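Local coordinates for AlgX/AlgJ SGNH hydrolase-like domain-containing protein (Eubacterium siraeum, PDB 4NZK) that is of unknown function but belongs to the DHHW family of the SGNH hydrolase clan, which hints at a hydrolase-like activity, at residues 77-88 with 336-347; 272-283 with 298-307. All blocks are in the same frame, centred on the assembly; numbering follows the deposited sequence. Where two conformers were deposited one is given.

Contact 1 (77-88 with 336-347); sequences YGGGDGANYASY and FSAVGENAEGIK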
loop_
_atom_site.group_PDB
_atom_site.type_symbol
_atom_site.label_atom_id
_atom_site.label_comp_id
_atom_site.label_asym_id
_atom_site.label_seq_id
_atom_site.Cartn_x
_atom_site.Cartn_y
_atom_site.Cartn_z
ATOM N N TYR A 77 -2.393 -14.882 -9.524
ATOM C CA TYR A 77 -1.695 -15.167 -8.272
ATOM C C TYR A 77 -1.462 -16.654 -8.120
ATOM O O TYR A 77 -2.372 -17.447 -8.397
ATOM C CB TYR A 77 -2.545 -14.649 -7.104
ATOM C CG TYR A 77 -1.873 -14.781 -5.774
ATOM C CD1 TYR A 77 -0.612 -14.224 -5.524
ATOM C CD2 TYR A 77 -2.516 -15.386 -4.722
ATOM C CE1 TYR A 77 -0.014 -14.326 -4.277
ATOM C CE2 TYR A 77 -1.909 -15.508 -3.481
ATOM C CZ TYR A 77 -0.665 -14.973 -3.265
ATOM O OH TYR A 77 -0.024 -15.068 -2.063
ATOM N N GLY A 78 -0.254 -17.007 -7.660
ATOM C CA GLY A 78 0.129 -18.411 -7.470
ATOM C C GLY A 78 0.099 -18.920 -6.042
ATOM O O GLY A 78 0.194 -20.127 -5.792
ATOM N N GLY A 79 -0.091 -18.026 -5.086
ATOM C CA GLY A 79 -0.156 -18.423 -3.689
ATOM C C GLY A 79 1.194 -18.353 -2.979
ATOM O O GLY A 79 2.192 -17.920 -3.531
ATOM N N GLY A 80 1.196 -18.777 -1.716
ATOM C CA GLY A 80 2.385 -18.725 -0.855
ATOM C C GLY A 80 1.976 -18.577 0.585
ATOM O O GLY A 80 0.975 -17.920 0.917
ATOM N N ASP A 81 2.771 -19.196 1.461
ATOM C CA ASP A 81 2.412 -19.229 2.859
ATOM C C ASP A 81 2.833 -18.002 3.656
ATOM O O ASP A 81 2.327 -17.792 4.743
ATOM C CB ASP A 81 2.836 -20.537 3.554
ATOM C CG ASP A 81 4.328 -20.744 3.667
ATOM O OD1 ASP A 81 5.173 -19.835 3.400
ATOM O OD2 ASP A 81 4.650 -21.898 4.103
ATOM N N GLY A 82 3.762 -17.204 3.117
ATOM C CA GLY A 82 4.255 -16.027 3.808
ATOM C C GLY A 82 4.988 -16.327 5.103
ATOM O O GLY A 82 5.067 -15.478 5.998
ATOM N N ALA A 83 5.552 -17.520 5.219
ATOM C CA ALA A 83 6.205 -17.883 6.462
ATOM C C ALA A 83 7.405 -17.022 6.793
ATOM O O ALA A 83 7.616 -16.636 7.951
ATOM C CB ALA A 83 6.610 -19.352 6.430
ATOM N N ASN A 84 8.198 -16.698 5.783
ATOM C CA ASN A 84 9.363 -15.848 6.022
ATOM C C ASN A 84 8.926 -14.484 6.517
ATOM O O ASN A 84 9.405 -14.013 7.532
ATOM C CB ASN A 84 10.211 -15.696 4.777
ATOM C CG ASN A 84 10.966 -16.961 4.405
ATOM O OD1 ASN A 84 10.864 -18.009 5.034
ATOM N ND2 ASN A 84 11.770 -16.833 3.391
ATOM N N TYR A 85 7.998 -13.869 5.792
ATOM C CA TYR A 85 7.452 -12.561 6.183
ATOM C C TYR A 85 6.974 -12.587 7.637
ATOM O O TYR A 85 7.315 -11.696 8.411
ATOM C CB TYR A 85 6.273 -12.248 5.230
ATOM C CG TYR A 85 5.503 -11.003 5.566
ATOM C CD1 TYR A 85 5.979 -9.766 5.196
ATOM C CD2 TYR A 85 4.279 -11.057 6.229
ATOM C CE1 TYR A 85 5.265 -8.607 5.470
ATOM C CE2 TYR A 85 3.557 -9.893 6.508
ATOM C CZ TYR A 85 4.052 -8.673 6.134
ATOM O OH TYR A 85 3.420 -7.502 6.393
ATOM N N ALA A 86 6.160 -13.568 7.991
ATOM C CA ALA A 86 5.632 -13.610 9.367
ATOM C C ALA A 86 6.774 -13.725 10.366
ATOM O O ALA A 86 6.753 -13.060 11.381
ATOM C CB ALA A 86 4.659 -14.766 9.568
ATOM N N SER A 87 7.771 -14.551 10.078
ATOM C CA SER A 87 8.915 -14.689 10.973
ATOM C C SER A 87 9.684 -13.382 11.142
ATOM O O SER A 87 10.145 -13.059 12.237
ATOM C CB SER A 87 9.834 -15.803 10.473
ATOM O OG SER A 87 10.908 -16.044 11.368
ATOM N N TYR A 88 9.825 -12.623 10.067
ATOM C CA TYR A 88 10.511 -11.346 10.134
ATOM C C TYR A 88 9.723 -10.324 10.959
ATOM O O TYR A 88 10.293 -9.559 11.748
ATOM C CB TYR A 88 10.795 -10.806 8.737
ATOM C CG TYR A 88 11.558 -11.750 7.820
ATOM C CD1 TYR A 88 12.389 -12.725 8.325
ATOM C CD2 TYR A 88 11.415 -11.655 6.435
ATOM C CE1 TYR A 88 13.064 -13.599 7.494
ATOM C CE2 TYR A 88 12.095 -12.518 5.594
ATOM C CZ TYR A 88 12.908 -13.489 6.134
ATOM O OH TYR A 88 13.592 -14.363 5.290
ATOM N N PHE A 336 1.561 -10.352 -3.164
ATOM C CA PHE A 336 2.739 -10.753 -3.921
ATOM C C PHE A 336 4.030 -10.344 -3.190
ATOM O O PHE A 336 5.027 -11.046 -3.197
ATOM C CB PHE A 336 2.740 -10.090 -5.281
ATOM C CG PHE A 336 1.702 -10.591 -6.236
ATOM C CD1 PHE A 336 1.985 -11.654 -7.101
ATOM C CD2 PHE A 336 0.480 -9.959 -6.358
ATOM C CE1 PHE A 336 1.048 -12.096 -8.027
ATOM C CE2 PHE A 336 -0.445 -10.392 -7.290
ATOM C CZ PHE A 336 -0.158 -11.443 -8.141
ATOM N N SER A 337 4.016 -9.171 -2.575
ATOM C CA SER A 337 5.188 -8.711 -1.834
ATOM C C SER A 337 5.402 -9.534 -0.566
ATOM O O SER A 337 6.528 -9.934 -0.273
ATOM C CB SER A 337 5.069 -7.253 -1.432
ATOM O OG SER A 337 5.171 -6.417 -2.533
ATOM N N ALA A 338 4.328 -9.797 0.188
ATOM C CA ALA A 338 4.469 -10.495 1.451
ATOM C C ALA A 338 4.909 -11.933 1.266
ATOM O O ALA A 338 5.619 -12.449 2.116
ATOM C CB ALA A 338 3.162 -10.470 2.217
ATOM N N VAL A 339 4.478 -12.600 0.193
ATOM C CA VAL A 339 4.829 -14.001 -0.013
ATOM C C VAL A 339 6.083 -14.235 -0.857
ATOM O O VAL A 339 6.603 -15.356 -0.893
ATOM C CB VAL A 339 3.673 -14.850 -0.557
ATOM C CG1 VAL A 339 2.418 -14.656 0.291
ATOM C CG2 VAL A 339 3.386 -14.558 -2.030
ATOM N N GLY A 340 6.581 -13.174 -1.471
ATOM C CA GLY A 340 7.681 -13.235 -2.426
ATOM C C GLY A 340 8.948 -12.560 -1.960
ATOM O O GLY A 340 9.196 -12.384 -0.752
ATOM N N GLU A 341 9.742 -12.146 -2.930
ATOM C CA GLU A 341 11.064 -11.590 -2.672
ATOM C C GLU A 341 11.054 -10.273 -1.879
ATOM O O GLU A 341 11.977 -10.000 -1.112
ATOM C CB GLU A 341 11.830 -11.460 -4.012
ATOM C CG GLU A 341 12.007 -12.814 -4.709
ATOM C CD GLU A 341 12.976 -12.822 -5.888
ATOM O OE1 GLU A 341 12.853 -11.970 -6.794
ATOM O OE2 GLU A 341 13.851 -13.714 -5.920
ATOM N N ASN A 342 10.035 -9.437 -2.054
ATOM C CA ASN A 342 10.044 -8.158 -1.357
ATOM C C ASN A 342 10.085 -8.286 0.165
ATOM O O ASN A 342 10.675 -7.463 0.847
ATOM C CB ASN A 342 8.821 -7.319 -1.738
ATOM C CG ASN A 342 8.975 -6.642 -3.095
ATOM O OD1 ASN A 342 10.080 -6.596 -3.677
ATOM N ND2 ASN A 342 7.880 -6.101 -3.605
ATOM N N ALA A 343 9.463 -9.331 0.698
ATOM C CA ALA A 343 9.449 -9.535 2.120
ATOM C C ALA A 343 10.848 -9.722 2.667
ATOM O O ALA A 343 11.095 -9.448 3.831
ATOM C CB ALA A 343 8.624 -10.756 2.431
ATOM N N GLU A 344 11.759 -10.229 1.833
ATOM C CA GLU A 344 13.127 -10.440 2.305
ATOM C C GLU A 344 13.789 -9.122 2.679
ATOM O O GLU A 344 14.780 -9.107 3.430
ATOM C CB GLU A 344 13.962 -11.193 1.267
ATOM C CG GLU A 344 13.388 -12.568 0.924
ATOM C CD GLU A 344 13.156 -13.465 2.152
ATOM O OE1 GLU A 344 14.052 -13.540 3.026
ATOM O OE2 GLU A 344 12.071 -14.088 2.274
ATOM N N GLY A 345 13.241 -8.003 2.196
ATOM C CA GLY A 345 13.774 -6.696 2.577
ATOM C C GLY A 345 13.625 -6.408 4.060
ATOM O O GLY A 345 14.379 -5.611 4.659
ATOM N N ILE A 346 12.639 -7.032 4.675
ATOM C CA ILE A 346 12.461 -6.843 6.092
ATOM C C ILE A 346 13.701 -7.418 6.796
ATOM O O ILE A 346 14.259 -6.773 7.671
ATOM C CB ILE A 346 11.144 -7.437 6.597
ATOM C CG1 ILE A 346 9.961 -6.776 5.846
ATOM C CG2 ILE A 346 11.025 -7.258 8.113
ATOM C CD1 ILE A 346 8.611 -7.480 6.043
ATOM N N LYS A 347 14.112 -8.623 6.409
ATOM C CA LYS A 347 15.273 -9.270 7.022
ATOM C C LYS A 347 16.551 -8.549 6.624
ATOM O O LYS A 347 17.356 -8.200 7.472
ATOM C CB LYS A 347 15.346 -10.737 6.594
ATOM C CG LYS A 347 16.578 -11.435 7.134
ATOM C CD LYS A 347 16.721 -12.860 6.661
ATOM C CE LYS A 347 18.032 -13.419 7.219
ATOM N NZ LYS A 347 18.232 -14.867 6.933
HETATM O O HOH W 1 5.764 -17.368 0.949
HETATM O O HOH W 2 7.322 -14.487 2.910
#
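Tyr88 and Glu344 join the start of helix 83-96 to the helical turns near the C terminus, packed on one side of the mixed alpha/beta sheet in a fold consistent with the SGNH hydrolase clan. The carboxylate of Glu344 is shared. OE1 meets Tyr88 OH at a very short 2.5 Å, at the edge of the ring with the carboxylate standing steeply to its plane, while OE2 accepts from Asn84 ND2 at 3.0 Å, on its syn side. A bend at chi2 (-54°) swings the acid back toward both donors. Tyr88 is sandwiched as well, with Lys347 CB centred 3.6 Å over one face and its own helix's Asn84 O over the other. The CG2 methyl of Ile346 packs against Tyr88 CB.

Tyr85 goes deeper. With CG trans to the backbone N (chi1 174°), its ring points in toward strands 101-107 and 328-334 and takes Ala338 CB over its centre in a CH-pi contact, while its OH continues inward to Asn104. Ile346 CD1 comes obliquely to CE1. Gly82, the N-cap residue, has positive phi, and a water links its N to Val339 O; a second water joins Tyr85 N to Ala338 O, so the helix start and the end of helix 335-339 meet partly through solvent.

At the far end Tyr77, its OH bonded to Ser129, turns an edge to the face of Phe336 in a T-shaped stack with planes at 78°. Both methyls of Val339 close on that hydroxyl, CG1 and CG2 each lying 3.4 Å from Tyr77 OH.

Contact 2 (272-283 with 298-307); sequences KIETANKNGRKL and FIDSFEEIYV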
loop_
_atom_site.group_PDB
_atom_site.type_symbol
_atom_site.label_atom_id
_atom_site.label_comp_id
_atom_site.label_asym_id
_atom_site.label_seq_id
_atom_site.Cartn_x
_atom_site.Cartn_y
_atom_site.Cartn_z
ATOM N N LYS A 272 9.018 12.055 6.666
ATOM C CA LYS A 272 8.495 12.331 7.988
ATOM C C LYS A 272 7.371 13.347 7.834
ATOM O O LYS A 272 7.535 14.368 7.179
ATOM C CB LYS A 272 9.567 12.889 8.920
ATOM C CG LYS A 272 9.026 13.281 10.293
ATOM C CD LYS A 272 10.144 13.794 11.189
ATOM C CE LYS A 272 9.585 14.224 12.540
ATOM N NZ LYS A 272 10.662 14.559 13.519
ATOM N N ILE A 273 6.245 13.051 8.474
ATOM C CA ILE A 273 5.061 13.928 8.408
ATOM C C ILE A 273 4.695 14.314 9.832
ATOM O O ILE A 273 4.574 13.445 10.704
ATOM C CB ILE A 273 3.863 13.227 7.735
ATOM C CG1 ILE A 273 4.220 12.754 6.342
ATOM C CG2 ILE A 273 2.647 14.137 7.644
ATOM C CD1 ILE A 273 3.302 11.718 5.797
ATOM N N GLU A 274 4.553 15.620 10.064
ATOM C CA GLU A 274 4.142 16.170 11.361
ATOM C C GLU A 274 2.794 16.820 11.094
ATOM O O GLU A 274 2.667 17.633 10.191
ATOM C CB GLU A 274 5.145 17.199 11.887
ATOM C CG GLU A 274 6.495 16.586 12.223
ATOM C CD GLU A 274 7.586 17.619 12.414
ATOM O OE1 GLU A 274 8.182 18.076 11.402
ATOM O OE2 GLU A 274 7.868 17.945 13.576
ATOM N N THR A 275 1.799 16.481 11.897
ATOM C CA THR A 275 0.444 16.993 11.683
ATOM C C THR A 275 -0.028 17.868 12.827
ATOM O O THR A 275 0.618 17.942 13.874
ATOM C CB THR A 275 -0.596 15.851 11.538
ATOM O OG1 THR A 275 -0.998 15.399 12.821
ATOM C CG2 THR A 275 -0.059 14.677 10.700
ATOM N N ALA A 276 -1.165 18.526 12.597
ATOM C CA ALA A 276 -1.795 19.347 13.617
ATOM C C ALA A 276 -2.565 18.566 14.689
ATOM O O ALA A 276 -3.024 19.161 15.651
ATOM C CB ALA A 276 -2.704 20.361 12.961
ATOM N N ASN A 277 -2.653 17.235 14.558
ATOM C CA ASN A 277 -3.325 16.415 15.539
ATOM C C ASN A 277 -2.304 15.952 16.568
ATOM O O ASN A 277 -1.632 14.947 16.396
ATOM C CB ASN A 277 -4.016 15.223 14.892
ATOM C CG ASN A 277 -4.841 14.414 15.888
ATOM O OD1 ASN A 277 -4.779 14.657 17.095
ATOM N ND2 ASN A 277 -5.578 13.436 15.401
ATOM N N LYS A 278 -2.224 16.689 17.664
ATOM C CA LYS A 278 -1.221 16.441 18.688
ATOM C C LYS A 278 -1.678 15.408 19.698
ATOM O O LYS A 278 -1.778 15.679 20.877
ATOM C CB LYS A 278 -0.882 17.759 19.373
ATOM C CG LYS A 278 -0.459 18.850 18.410
ATOM C CD LYS A 278 0.726 18.487 17.558
ATOM C CE LYS A 278 1.287 19.716 16.850
ATOM N NZ LYS A 278 2.283 19.326 15.814
ATOM N N ASN A 279 -1.899 14.190 19.225
ATOM C CA ASN A 279 -2.412 13.150 20.075
ATOM C C ASN A 279 -1.366 12.169 20.641
ATOM O O ASN A 279 -1.730 11.175 21.284
ATOM C CB ASN A 279 -3.513 12.407 19.354
ATOM C CG ASN A 279 -3.024 11.586 18.188
ATOM O OD1 ASN A 279 -1.849 11.521 17.898
ATOM N ND2 ASN A 279 -3.978 10.964 17.487
ATOM N N GLY A 280 -0.090 12.470 20.418
ATOM C CA GLY A 280 0.999 11.653 20.880
ATOM C C GLY A 280 1.203 10.340 20.166
ATOM O O GLY A 280 2.135 9.611 20.499
ATOM N N ARG A 281 0.369 10.039 19.165
ATOM C CA ARG A 281 0.513 8.784 18.406
ATOM C C ARG A 281 1.455 9.022 17.246
ATOM O O ARG A 281 1.233 9.911 16.419
ATOM C CB ARG A 281 -0.848 8.292 17.915
ATOM C CG ARG A 281 -1.862 8.026 19.007
ATOM C CD ARG A 281 -1.549 6.774 19.838
ATOM N NE ARG A 281 -1.673 5.550 19.056
ATOM C CZ ARG A 281 -2.821 4.930 18.791
ATOM N NH1 ARG A 281 -3.995 5.397 19.239
ATOM N NH2 ARG A 281 -2.807 3.825 18.053
ATOM N N LYS A 282 2.512 8.212 17.185
ATOM C CA LYS A 282 3.569 8.365 16.194
ATOM C C LYS A 282 3.716 7.048 15.460
ATOM O O LYS A 282 4.112 6.052 16.046
ATOM C CB LYS A 282 4.883 8.814 16.859
ATOM C CG LYS A 282 4.748 10.162 17.574
ATOM C CD LYS A 282 6.031 10.609 18.244
ATOM C CE LYS A 282 5.831 11.934 18.954
ATOM N NZ LYS A 282 7.118 12.424 19.508
ATOM N N LEU A 283 3.393 7.072 14.176
ATOM C CA LEU A 283 3.289 5.877 13.359
ATOM C C LEU A 283 4.490 5.762 12.451
ATOM O O LEU A 283 4.921 6.745 11.833
ATOM C CB LEU A 283 2.028 5.988 12.477
ATOM C CG LEU A 283 1.770 4.889 11.458
ATOM C CD1 LEU A 283 1.520 3.576 12.167
ATOM C CD2 LEU A 283 0.602 5.297 10.573
ATOM N N PHE A 298 -3.883 8.788 6.857
ATOM C CA PHE A 298 -3.404 8.729 8.239
ATOM C C PHE A 298 -3.149 10.093 8.868
ATOM O O PHE A 298 -3.025 10.205 10.095
ATOM C CB PHE A 298 -2.115 7.913 8.342
ATOM C CG PHE A 298 -2.249 6.491 7.890
ATOM C CD1 PHE A 298 -3.394 5.774 8.116
ATOM C CD2 PHE A 298 -1.194 5.867 7.247
ATOM C CE1 PHE A 298 -3.480 4.441 7.734
ATOM C CE2 PHE A 298 -1.285 4.551 6.848
ATOM C CZ PHE A 298 -2.419 3.848 7.090
ATOM N N ILE A 299 -3.115 11.123 8.034
ATOM C CA ILE A 299 -2.744 12.474 8.472
ATOM C C ILE A 299 -3.684 13.022 9.544
ATOM O O ILE A 299 -3.243 13.658 10.495
ATOM C CB ILE A 299 -2.624 13.410 7.251
ATOM C CG1 ILE A 299 -1.295 13.056 6.523
ATOM C CG2 ILE A 299 -2.650 14.871 7.677
ATOM C CD1 ILE A 299 -1.078 13.696 5.186
ATOM N N ASP A 300 -4.970 12.726 9.412
ATOM C CA ASP A 300 -5.943 13.214 10.363
ATOM C C ASP A 300 -5.811 12.491 11.722
ATOM O O ASP A 300 -6.356 12.965 12.710
ATOM C CB ASP A 300 -7.393 13.014 9.874
ATOM C CG ASP A 300 -7.775 13.836 8.598
ATOM O OD1 ASP A 300 -7.276 14.969 8.373
ATOM O OD2 ASP A 300 -8.618 13.307 7.819
ATOM N N SER A 301 -5.182 11.309 11.757
ATOM C CA SER A 301 -5.256 10.398 12.915
ATOM C C SER A 301 -4.005 10.281 13.789
ATOM O O SER A 301 -4.097 9.725 14.885
ATOM C CB SER A 301 -5.639 8.997 12.437
ATOM O OG SER A 301 -6.983 8.938 11.967
ATOM N N PHE A 302 -2.865 10.764 13.292
ATOM C CA PHE A 302 -1.583 10.621 13.959
ATOM C C PHE A 302 -0.869 11.949 14.037
ATOM O O PHE A 302 -0.968 12.755 13.122
ATOM C CB PHE A 302 -0.711 9.591 13.204
ATOM C CG PHE A 302 -1.235 8.183 13.305
ATOM C CD1 PHE A 302 -0.848 7.388 14.365
ATOM C CD2 PHE A 302 -2.142 7.677 12.397
ATOM C CE1 PHE A 302 -1.358 6.108 14.533
ATOM C CE2 PHE A 302 -2.660 6.397 12.544
ATOM C CZ PHE A 302 -2.257 5.596 13.616
ATOM N N GLU A 303 -0.087 12.132 15.105
ATOM C CA GLU A 303 0.728 13.318 15.302
ATOM C C GLU A 303 1.954 13.315 14.382
ATOM O O GLU A 303 2.340 14.359 13.838
ATOM C CB GLU A 303 1.164 13.412 16.777
ATOM C CG GLU A 303 1.974 14.668 17.066
ATOM C CD GLU A 303 2.304 14.934 18.536
ATOM O OE1 GLU A 303 1.527 14.542 19.450
ATOM O OE2 GLU A 303 3.354 15.596 18.776
ATOM N N GLU A 304 2.582 12.141 14.243
ATOM C CA GLU A 304 3.712 11.988 13.322
ATOM C C GLU A 304 3.554 10.699 12.568
ATOM O O GLU A 304 3.034 9.712 13.107
ATOM C CB GLU A 304 5.089 11.968 14.036
ATOM C CG GLU A 304 5.423 13.221 14.820
ATOM C CD GLU A 304 6.800 13.220 15.465
ATOM O OE1 GLU A 304 7.589 12.231 15.391
ATOM O OE2 GLU A 304 7.097 14.252 16.080
ATOM N N ILE A 305 3.987 10.735 11.311
ATOM C CA ILE A 305 4.008 9.574 10.454
ATOM C C ILE A 305 5.345 9.489 9.768
ATOM O O ILE A 305 5.770 10.440 9.127
ATOM C CB ILE A 305 2.881 9.592 9.404
ATOM C CG1 ILE A 305 1.500 9.710 10.071
ATOM C CG2 ILE A 305 2.898 8.323 8.567
ATOM C CD1 ILE A 305 0.497 10.425 9.223
ATOM N N TYR A 306 5.983 8.337 9.880
ATOM C CA TYR A 306 7.226 8.063 9.149
ATOM C C TYR A 306 6.919 7.007 8.099
ATOM O O TYR A 306 6.390 5.964 8.407
ATOM C CB TYR A 306 8.326 7.557 10.090
ATOM C CG TYR A 306 8.743 8.578 11.124
ATOM C CD1 TYR A 306 7.932 8.849 12.211
ATOM C CD2 TYR A 306 9.959 9.236 11.031
ATOM C CE1 TYR A 306 8.297 9.787 13.162
ATOM C CE2 TYR A 306 10.339 10.168 11.994
ATOM C CZ TYR A 306 9.506 10.422 13.056
ATOM O OH TYR A 306 9.867 11.358 13.992
ATOM N N VAL A 307 7.275 7.304 6.862
ATOM C CA VAL A 307 6.940 6.456 5.732
ATOM C C VAL A 307 8.237 5.879 5.177
ATOM O O VAL A 307 9.099 6.618 4.676
ATOM C CB VAL A 307 6.198 7.192 4.611
ATOM C CG1 VAL A 307 5.673 6.181 3.594
ATOM C CG2 VAL A 307 5.063 8.025 5.158
HETATM O O HOH W 3 9.576 14.995 16.080
HETATM O O HOH W 4 12.809 12.779 13.392
HETATM O O HOH W 5 3.268 17.189 14.959
HETATM O O HOH W 6 9.335 11.928 17.306
HETATM O O HOH W 7 5.413 14.879 20.511
#
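Phe302 O takes the hydroxyl of Thr275, the shortest side-chain hydrogen bond between the segments at 2.7 Å from OG1. The same OG1 accepts from Asn277 N in an ST turn. Around it strand 304-309 of the mixed sheet is held on both flanks: antiparallel to 270-275, with Ile273 and Ile305 a hydrogen-bonded pair, and parallel to 282-287, where Leu283 N and O bond to Glu304 O and Tyr306 N.

The connection 276-281 wraps the residues leading into that strand. Asn277 ND2 reaches Asp300 O at 2.8 Å and Asn279 ND2 reaches Ser301 O at 2.9 Å, the latter from above the carbonyl plane. Asn279 OD1 accepts from Arg281 N in an Asx turn, and the bonds at both ends of this amide fix its rotation. A leucine in place of Asn279 would probably leave Ser301 O and Arg281 N without these partners. Glu303, extended with CG trans to its N (chi1 -178°), offers OE1 to Gly280 N on the anti side.

On one face of the sheet Leu283 wedges between rings: CB lies over the face of Phe302 and CD2 over that of Phe298; helix 167-180 packs against all three. On the other face Lys272 runs alongside Tyr306, its CG over the ring, and Tyr306 OH donates to Glu304 OE1. Lys282 makes a long salt bridge to Glu304 OE2. Waters tie both lysines to this carboxylate, which would tend to keep it ionised despite Glu274 nearby: the face of Leu283 and Ile305 is apolar, that of Lys272, Lys282 and Glu304 charged and hydrated.

From the N-terminal side, the chain passes through the small antiparallel sheet ending at strand 70-75, then enters 77-88 and helix 83-96, half of contact 1. It must run 247 residues, through all the strands of the mixed sheet, before 336-347 arrives and closes that long loop. Within this span, contact 2 closes a much shorter one, with 14 residues between 272-283 and 298-307, so the two nest and do not cross. Contact 1 ties the first helix to the C-terminal helical turns after strand 328-334; contact 2 joins 282-287, 304-309 and 270-275, which run from the middle of the sheet toward its 229-234 edge. Their centres are 28 Å apart and their nearest atoms about 13 Å.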